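Local structure of putative secreted lipase (Streptomyces sp. W007, 5H6B) at residues N116-F121 and D126-L131. The protein is a thermostable lipase that probably hydrolyses triacylglycerols through a serine-nucleophile mechanism of the alpha/beta-hydrolase kind. Sequence-based numbering, arbitrary orientation.
Sequences NYYLKF and DKVNAL
Leu119 and Val128 meet at about a right angle, the methyl Leu119 CD2 lying 3.8 Å from Val128 CB and close to both valine methyls. The other leucine branch turns to the next residue of the strand that points toward the helix, Leu119 CD1 reaching Leu131 CD2 at 4.0 Å. Leu131 CD2 also rests against the side-chain amide of Asn116. On the other flank, Tyr118 has its CG anti to the backbone N (chi1 161°), which sends the ring out towards the strand; Val128 CG2 touches the ring edge, near its plane, 3.7 Å from Tyr118 CE2. The phenol oxygen ends against the aliphatic part of Lys127, with Tyr118 OH 3.6 Å from Lys127 CB, and this buried hydroxyl has no hydrogen-bonding partner in the model. No hydrogen bond joins the two segments. The contact belongs to the alpha/beta-hydrolase fold: helix 115-121, which comes after the probable nucleophile elbow around Ser109 and the short helix 110-113, packs on strand 128-134 of the central parallel sheet. Leu105 of the adjacent strand 103-108 touches both Val128 and Leu131, and Tyr192 of strand 191-196 touches Asn116 and Leu119. Val91 and the zinc ligand Asp88, both of helix 80-98, pack against Tyr118.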
# COMPACT_ATOMS: atom_id res chain seq x y z
N ASN A 116 -5.16 -7.43 -0.57
CA ASN A 116 -5.68 -8.61 0.12
C ASN A 116 -6.86 -9.25 -0.63
O ASN A 116 -7.04 -10.47 -0.56
CB ASN A 116 -6.05 -8.27 1.56
CG ASN A 116 -4.85 -7.81 2.36
OD1 ASN A 116 -4.76 -6.65 2.78
ND2 ASN A 116 -3.91 -8.70 2.56
N TYR A 117 -7.63 -8.44 -1.35
CA TYR A 117 -8.66 -8.95 -2.25
C TYR A 117 -8.04 -9.75 -3.41
O TYR A 117 -8.52 -10.84 -3.77
CB TYR A 117 -9.52 -7.81 -2.79
CG TYR A 117 -10.82 -8.27 -3.40
CD1 TYR A 117 -10.88 -8.74 -4.71
CD2 TYR A 117 -12.00 -8.26 -2.66
CE1 TYR A 117 -12.07 -9.18 -5.27
CE2 TYR A 117 -13.19 -8.69 -3.21
CZ TYR A 117 -13.22 -9.15 -4.51
OH TYR A 117 -14.40 -9.56 -5.06
N TYR A 118 -6.99 -9.19 -4.00
CA TYR A 118 -6.25 -9.85 -5.07
C TYR A 118 -5.61 -11.15 -4.57
O TYR A 118 -5.71 -12.18 -5.23
CB TYR A 118 -5.21 -8.88 -5.63
CG TYR A 118 -4.05 -9.42 -6.43
CD1 TYR A 118 -4.24 -9.98 -7.69
CD2 TYR A 118 -2.75 -9.27 -5.97
CE1 TYR A 118 -3.17 -10.44 -8.44
CE2 TYR A 118 -1.67 -9.72 -6.71
CZ TYR A 118 -1.89 -10.31 -7.95
OH TYR A 118 -0.80 -10.73 -8.67
N LEU A 119 -4.99 -11.10 -3.39
CA LEU A 119 -4.38 -12.28 -2.78
C LEU A 119 -5.39 -13.40 -2.47
O LEU A 119 -5.08 -14.57 -2.67
CB LEU A 119 -3.66 -11.92 -1.48
CG LEU A 119 -2.42 -11.03 -1.60
CD1 LEU A 119 -1.90 -10.76 -0.21
CD2 LEU A 119 -1.36 -11.68 -2.49
N LYS A 120 -6.57 -13.02 -2.00
CA LYS A 120 -7.58 -13.97 -1.52
C LYS A 120 -8.48 -14.52 -2.62
O LYS A 120 -8.79 -15.71 -2.61
CB LYS A 120 -8.45 -13.35 -0.43
CG LYS A 120 -7.75 -13.22 0.91
CD LYS A 120 -8.62 -12.48 1.90
CE LYS A 120 -7.98 -12.46 3.28
NZ LYS A 120 -8.80 -11.70 4.27
N PHE A 121 -8.91 -13.66 -3.55
CA PHE A 121 -9.96 -14.02 -4.51
C PHE A 121 -9.54 -14.05 -5.98
O PHE A 121 -10.30 -14.57 -6.80
CB PHE A 121 -11.15 -13.08 -4.36
CG PHE A 121 -11.70 -13.02 -2.97
CD1 PHE A 121 -12.25 -14.16 -2.38
CD2 PHE A 121 -11.65 -11.84 -2.22
CE1 PHE A 121 -12.76 -14.12 -1.08
CE2 PHE A 121 -12.15 -11.79 -0.93
CZ PHE A 121 -12.70 -12.93 -0.36
N ASP A 126 -0.07 -16.80 -5.64
CA ASP A 126 0.94 -17.37 -6.53
C ASP A 126 2.02 -16.36 -6.89
O ASP A 126 3.19 -16.69 -6.86
CB ASP A 126 0.29 -17.91 -7.81
CG ASP A 126 -0.59 -19.11 -7.55
OD1 ASP A 126 -0.27 -19.90 -6.64
OD2 ASP A 126 -1.62 -19.25 -8.25
N LYS A 127 1.60 -15.14 -7.20
CA LYS A 127 2.48 -14.12 -7.78
C LYS A 127 3.11 -13.14 -6.78
O LYS A 127 3.87 -12.27 -7.19
CB LYS A 127 1.69 -13.37 -8.86
CG LYS A 127 1.23 -14.27 -10.00
CD LYS A 127 -0.24 -14.05 -10.32
CE LYS A 127 -0.76 -15.00 -11.40
NZ LYS A 127 -2.13 -14.60 -11.86
N VAL A 128 2.83 -13.28 -5.48
CA VAL A 128 3.29 -12.29 -4.47
C VAL A 128 3.98 -12.93 -3.26
O VAL A 128 3.43 -13.79 -2.58
CB VAL A 128 2.12 -11.41 -3.96
CG1 VAL A 128 2.55 -10.50 -2.83
CG2 VAL A 128 1.55 -10.58 -5.11
N ASN A 129 5.18 -12.43 -2.97
CA ASN A 129 6.00 -12.87 -1.85
C ASN A 129 5.67 -12.08 -0.56
O ASN A 129 5.50 -12.67 0.51
CB ASN A 129 7.48 -12.72 -2.23
CG ASN A 129 8.41 -12.83 -1.04
OD1 ASN A 129 8.60 -13.90 -0.50
ND2 ASN A 129 9.02 -11.72 -0.65
N ALA A 130 5.59 -10.75 -0.68
CA ALA A 130 5.38 -9.88 0.47
C ALA A 130 4.40 -8.74 0.17
O ALA A 130 4.39 -8.18 -0.94
CB ALA A 130 6.70 -9.33 0.99
N LEU A 131 3.56 -8.45 1.16
CA LEU A 131 2.67 -7.31 1.12
C LEU A 131 2.99 -6.44 2.32
O LEU A 131 2.75 -6.83 3.47
CB LEU A 131 1.21 -7.75 1.17
CG LEU A 131 0.18 -6.61 1.27
CD1 LEU A 131 0.34 -5.57 0.16
CD2 LEU A 131 -1.22 -7.16 1.28